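Local coordinates for protein similar to yteR (Bacilus subtilis) (PDB 4WU0) that is a family 105 glycoside hydrolase that probably cleaves unsaturated rhamnogalacturonan fragments derived from pectin, at residues W204-L209 against K228-C233; A320-K325 against A333-E338. All coordinates share one frame; numbering follows the deposited sequence.

Following the chain from its N terminus, interaction 1 comes first: it joins helix 199-215 to helix 223-240 and closes a loop of 18 residues between residues 204-209 and 228-233. The chain then runs through helices 264-279 and 288-302 and strands 303-305 and 311-317 before interaction 2 opens. There residues 320-325, in the loop after strand 311-317, meet residues 333-338, most of them on the short helix 332-337, across seven intervening residues. The two closures are in series, neither nested nor crossing. The centres of interactions 1 and 2 lie about 24 Å apart, and the nearest atoms of interactions 1 and 2 about 7 Å apart. Interaction 1 is buried between helices, whereas interaction 2 is partly buried and ties an irregular connection to a helix.

Interaction 1 of 2, residues W204-L209 against K228-C233; sequences WYVMAL and KILNNC
Ile229 leads the approach of residues 228-233 to residues 204-209. Its CG2, anti to the backbone N, lies 3.7 Å from CD1 of Leu209 and also meets the edge of Tyr205, 3.7 Å from ring atom CE2 and 3.6 Å from OH. That hydroxyl reaches beyond the contact to a hydrogen bond with the carbonyl of Phe159, on helix 152-166, which anchors the far end of the ring. Leu209 CG stands 4.2 Å above one ring face, toward the rim. At Leu230 the backbones come closest, its CA 6.4 Å from that of Val206. The side chains of Leu230 and Val206 cross at about a right angle, Leu230 CD1 touching Val206 CB, while Leu209 CD1 packs on the backbone side of Leu230. The segment axes approach to 10.0 Å at 145° between N-to-C directions, so consecutive helices 199-215 and 223-240 form an antiparallel helical hairpin, in keeping with the six-hairpin (alpha/alpha)6 barrel of this clan. Cys233 comes last: its CB packs 3.7 Å from Val206 CG1, and its SG makes a sulfur-aromatic contact with the Tyr205 ring, 5.1 Å from the centroid and 89° off the normal, hence in plane at the edge.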
loop_
_atom_site.group_PDB
_atom_site.type_symbol
_atom_site.label_atom_id
_atom_site.label_comp_id
_atom_site.label_asym_id
_atom_site.label_seq_id
_atom_site.Cartn_x
_atom_site.Cartn_y
_atom_site.Cartn_z
ATOM N N TRP A 204 1.265 0.242 4.389
ATOM C CA TRP A 204 0.023 -0.098 3.711
ATOM C C TRP A 204 -1.171 0.529 4.418
ATOM O O TRP A 204 -2.058 1.091 3.788
ATOM C CB TRP A 204 -0.202 -1.601 3.682
ATOM C CG TRP A 204 0.719 -2.425 2.764
ATOM C CD1 TRP A 204 1.384 -3.574 3.106
ATOM C CD2 TRP A 204 1.024 -2.199 1.375
ATOM N NE1 TRP A 204 2.065 -4.067 2.031
ATOM C CE2 TRP A 204 1.876 -3.235 0.963
ATOM C CE3 TRP A 204 0.663 -1.224 0.441
ATOM C CZ2 TRP A 204 2.383 -3.319 -0.323
ATOM C CZ3 TRP A 204 1.160 -1.323 -0.840
ATOM C CH2 TRP A 204 2.005 -2.365 -1.213
ATOM N N TYR A 205 -1.193 0.406 5.741
ATOM C CA TYR A 205 -2.350 0.856 6.498
ATOM C C TYR A 205 -2.486 2.380 6.448
ATOM O O TYR A 205 -3.601 2.897 6.286
ATOM C CB TYR A 205 -2.298 0.363 7.946
ATOM C CG TYR A 205 -3.586 0.556 8.709
ATOM C CD1 TYR A 205 -4.726 -0.163 8.392
ATOM C CD2 TYR A 205 -3.651 1.434 9.772
ATOM C CE1 TYR A 205 -5.924 0.013 9.100
ATOM C CE2 TYR A 205 -4.829 1.593 10.496
ATOM C CZ TYR A 205 -5.953 0.889 10.146
ATOM O OH TYR A 205 -7.116 1.074 10.835
ATOM N N VAL A 206 -1.383 3.116 6.597
ATOM C CA VAL A 206 -1.503 4.578 6.507
ATOM C C VAL A 206 -1.827 5.081 5.095
ATOM O O VAL A 206 -2.603 6.027 4.933
ATOM C CB VAL A 206 -0.326 5.355 7.154
ATOM C CG1 VAL A 206 -0.282 5.074 8.639
ATOM C CG2 VAL A 206 1.003 5.034 6.517
ATOM N N MET A 207 -1.288 4.438 4.064
ATOM C CA MET A 207 -1.711 4.778 2.712
ATOM C C MET A 207 -3.189 4.484 2.520
ATOM O O MET A 207 -3.910 5.283 1.911
ATOM C CB MET A 207 -0.953 4.011 1.655
ATOM C CG MET A 207 -1.270 4.498 0.304
ATOM S SD MET A 207 -0.221 3.676 -0.877
ATOM C CE MET A 207 1.278 4.188 -0.202
ATOM N N ALA A 208 -3.615 3.328 3.005
ATOM C CA ALA A 208 -5.007 2.908 2.886
ATOM C C ALA A 208 -5.929 3.925 3.531
ATOM O O ALA A 208 -6.970 4.266 2.967
ATOM C CB ALA A 208 -5.209 1.548 3.502
ATOM N N LEU A 209 -5.557 4.411 4.714
ATOM C CA LEU A 209 -6.357 5.419 5.389
ATOM C C LEU A 209 -6.435 6.713 4.574
ATOM O O LEU A 209 -7.531 7.236 4.313
ATOM C CB LEU A 209 -5.818 5.706 6.795
ATOM C CG LEU A 209 -6.050 4.613 7.851
ATOM C CD1 LEU A 209 -5.098 4.773 9.027
ATOM C CD2 LEU A 209 -7.477 4.698 8.360
ATOM N N LYS A 228 -8.872 10.228 12.879
ATOM C CA LYS A 228 -8.242 10.056 14.181
ATOM C C LYS A 228 -7.256 8.885 14.172
ATOM O O LYS A 228 -6.145 8.997 14.696
ATOM C CB LYS A 228 -9.306 9.869 15.277
ATOM C CG LYS A 228 -8.719 9.628 16.645
ATOM C CD LYS A 228 -9.832 9.384 17.658
ATOM C CE LYS A 228 -9.342 9.475 19.085
ATOM N NZ LYS A 228 -10.471 9.209 20.040
ATOM N N ILE A 229 -7.662 7.756 13.595
ATOM C CA ILE A 229 -6.780 6.605 13.495
ATOM C C ILE A 229 -5.516 6.979 12.730
ATOM O O ILE A 229 -4.414 6.622 13.122
ATOM C CB ILE A 229 -7.495 5.415 12.778
ATOM C CG1 ILE A 229 -8.619 4.879 13.663
ATOM C CG2 ILE A 229 -6.510 4.295 12.407
ATOM C CD1 ILE A 229 -9.521 3.874 12.968
ATOM N N LEU A 230 -5.665 7.713 11.628
ATOM C CA LEU A 230 -4.491 8.137 10.873
ATOM C C LEU A 230 -3.558 9.021 11.716
ATOM O O LEU A 230 -2.324 8.839 11.717
ATOM C CB LEU A 230 -4.907 8.857 9.588
ATOM C CG LEU A 230 -3.755 9.409 8.740
ATOM C CD1 LEU A 230 -2.802 8.332 8.278
ATOM C CD2 LEU A 230 -4.302 10.142 7.519
ATOM N N ASN A 231 -4.133 9.980 12.434
ATOM C CA ASN A 231 -3.322 10.817 13.306
ATOM C C ASN A 231 -2.598 9.977 14.338
ATOM O O ASN A 231 -1.421 10.216 14.614
ATOM C CB ASN A 231 -4.160 11.884 13.991
ATOM C CG ASN A 231 -4.344 13.097 13.131
ATOM O OD1 ASN A 231 -3.565 14.039 13.191
ATOM N ND2 ASN A 231 -5.371 13.079 12.308
ATOM N N ASN A 232 -3.307 9.039 14.944
ATOM C CA ASN A 232 -2.689 8.181 15.956
ATOM C C ASN A 232 -1.549 7.343 15.388
ATOM O O ASN A 232 -0.525 7.140 16.062
ATOM C CB ASN A 232 -3.744 7.273 16.606
ATOM C CG ASN A 232 -4.717 8.031 17.469
ATOM O OD1 ASN A 232 -4.458 9.156 17.888
ATOM N ND2 ASN A 232 -5.845 7.410 17.751
ATOM N N CYS A 233 -1.726 6.854 14.164
ATOM C CA CYS A 233 -0.687 6.062 13.513
ATOM C C CYS A 233 0.538 6.928 13.242
ATOM O O CYS A 233 1.663 6.479 13.411
ATOM C CB CYS A 233 -1.187 5.466 12.194
ATOM S SG CYS A 233 -2.341 4.056 12.396
#

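Interaction 2 of 2, residues A320-K325 against A333-E338; sequences AGLGGK and AYYISE
Tyr334 carries this contact through its hydroxyl. With CG anti to the backbone N (chi1 164°), the side chain leaves helix 332-337 toward residues 320-325 and brings OH to the peptide between Ala320 and Gly321. The Gly321 N-H donates to Tyr334 OH over 2.9 Å, with an angle of 160° at the hydrogen, a nearly straight bond. The same hydroxyl donates a hydrogen bond to Glu338 OE2 at 2.6 Å, on the anti lone pair of the carboxylate. Glu338 can meet it there because its CG is anti to the carbonyl carbon and its chain bends at chi2 (-76°), folding the acid back beside Tyr334. One oxygen thus accepts from Gly321 N and donates to the carboxylate of Glu338, an arrangement that would be expected to polarise the phenol. Close fit accompanies it, Ala320 CA lying 3.2 Å from Tyr334 OH. Tyr335, its CG beside the backbone N, turns differently. Tyr334 CD2 sits 4.0 Å above the centre of the Tyr335 ring, Ala320 CB lies 4.2 Å from Tyr335 CE1, and Leu322 CD2 approaches Tyr335 OH, whose hydrogen-bond partner is His176 ND1. Ser337 OG donates to Tyr334 O at 2.7 Å, in the carbonyl plane. The side-chain-to-backbone hydrogen bond lies within the connection, a loop and a short helix, between strands 311-317 and 340-341, which pair antiparallel in a small three-stranded sheet.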
loop_
_atom_site.group_PDB
_atom_site.type_symbol
_atom_site.label_atom_id
_atom_site.label_comp_id
_atom_site.label_asym_id
_atom_site.label_seq_id
_atom_site.Cartn_x
_atom_site.Cartn_y
_atom_site.Cartn_z
ATOM N N ALA A 320 7.482 -10.175 2.440
ATOM C CA ALA A 320 7.331 -10.739 3.776
ATOM C C ALA A 320 5.877 -11.142 3.947
ATOM O O ALA A 320 4.978 -10.567 3.316
ATOM C CB ALA A 320 7.713 -9.761 4.845
ATOM N N GLY A 321 5.665 -12.140 4.793
ATOM C CA GLY A 321 4.340 -12.599 5.137
ATOM C C GLY A 321 4.409 -13.562 6.302
ATOM O O GLY A 321 5.475 -13.773 6.875
ATOM N N LEU A 322 3.263 -14.140 6.665
ATOM C CA LEU A 322 3.167 -15.024 7.803
ATOM C C LEU A 322 2.632 -16.383 7.356
ATOM O O LEU A 322 1.855 -16.480 6.401
ATOM C CB LEU A 322 2.268 -14.393 8.876
ATOM C CG LEU A 322 2.975 -13.137 9.404
ATOM C CD1 LEU A 322 2.035 -12.137 9.984
ATOM C CD2 LEU A 322 4.020 -13.540 10.431
ATOM N N GLY A 323 3.043 -17.422 8.062
ATOM C CA GLY A 323 2.573 -18.768 7.784
ATOM C C GLY A 323 2.895 -19.187 6.367
ATOM O O GLY A 323 3.975 -18.900 5.863
ATOM N N GLY A 324 1.954 -19.866 5.717
ATOM C CA GLY A 324 2.163 -20.357 4.367
ATOM C C GLY A 324 3.042 -21.598 4.333
ATOM O O GLY A 324 3.326 -22.196 5.369
ATOM N N LYS A 325 3.487 -21.967 3.134
ATOM C CA LYS A 325 4.191 -23.229 2.940
ATOM C C LYS A 325 5.500 -23.267 3.730
ATOM O O LYS A 325 5.913 -24.336 4.189
ATOM C CB LYS A 325 4.453 -23.484 1.449
ATOM C CG LYS A 325 5.486 -22.559 0.809
ATOM C CD LYS A 325 5.924 -23.073 -0.563
ATOM C CE LYS A 325 7.152 -22.323 -1.086
ATOM N NZ LYS A 325 7.773 -23.039 -2.240
ATOM N N ALA A 333 14.164 -12.601 13.426
ATOM C CA ALA A 333 15.028 -13.313 12.486
ATOM C C ALA A 333 14.325 -13.538 11.157
ATOM O O ALA A 333 14.927 -13.359 10.096
ATOM C CB ALA A 333 15.530 -14.620 13.091
ATOM N N TYR A 334 13.039 -13.887 11.201
ATOM C CA TYR A 334 12.266 -14.059 9.985
ATOM C C TYR A 334 12.243 -12.760 9.153
ATOM O O TYR A 334 12.477 -12.799 7.947
ATOM C CB TYR A 334 10.814 -14.563 10.243
ATOM C CG TYR A 334 10.033 -14.330 8.993
ATOM C CD1 TYR A 334 10.283 -15.101 7.849
ATOM C CD2 TYR A 334 9.166 -13.248 8.888
ATOM C CE1 TYR A 334 9.680 -14.810 6.653
ATOM C CE2 TYR A 334 8.547 -12.951 7.679
ATOM C CZ TYR A 334 8.818 -13.717 6.576
ATOM O OH TYR A 334 8.213 -13.397 5.388
ATOM N N TYR A 335 11.940 -11.619 9.770
ATOM C CA TYR A 335 11.813 -10.387 8.984
ATOM C C TYR A 335 13.151 -9.969 8.385
ATOM O O TYR A 335 13.189 -9.390 7.313
ATOM C CB TYR A 335 11.198 -9.246 9.794
ATOM C CG TYR A 335 9.701 -9.363 9.921
ATOM C CD1 TYR A 335 8.863 -9.030 8.859
ATOM C CD2 TYR A 335 9.108 -9.839 11.092
ATOM C CE1 TYR A 335 7.497 -9.142 8.962
ATOM C CE2 TYR A 335 7.749 -9.954 11.196
ATOM C CZ TYR A 335 6.937 -9.618 10.133
ATOM O OH TYR A 335 5.556 -9.734 10.221
ATOM N N ILE A 336 14.243 -10.260 9.076
ATOM C CA ILE A 336 15.570 -9.924 8.562
ATOM C C ILE A 336 16.005 -10.920 7.479
ATOM O O ILE A 336 16.882 -10.619 6.657
ATOM C CB ILE A 336 16.569 -9.883 9.742
ATOM C CG1 ILE A 336 16.109 -8.849 10.774
ATOM C CG2 ILE A 336 17.988 -9.597 9.284
ATOM C CD1 ILE A 336 15.698 -7.515 10.210
ATOM N N SER A 337 15.386 -12.102 7.459
ATOM C CA SER A 337 15.804 -13.149 6.522
ATOM C C SER A 337 15.379 -12.891 5.077
ATOM O O SER A 337 15.935 -13.502 4.145
ATOM C CB SER A 337 15.263 -14.523 6.941
ATOM O OG SER A 337 13.884 -14.644 6.596
ATOM N N GLU A 338 14.390 -12.026 4.867
ATOM C CA GLU A 338 13.851 -11.862 3.518
ATOM C C GLU A 338 14.778 -10.978 2.674
ATOM O O GLU A 338 15.539 -10.173 3.217
ATOM C CB GLU A 338 12.424 -11.302 3.549
ATOM C CG GLU A 338 11.353 -12.251 4.147
ATOM C CD GLU A 338 10.925 -13.374 3.215
ATOM O OE1 GLU A 338 11.680 -13.722 2.280
ATOM O OE2 GLU A 338 9.825 -13.946 3.427
#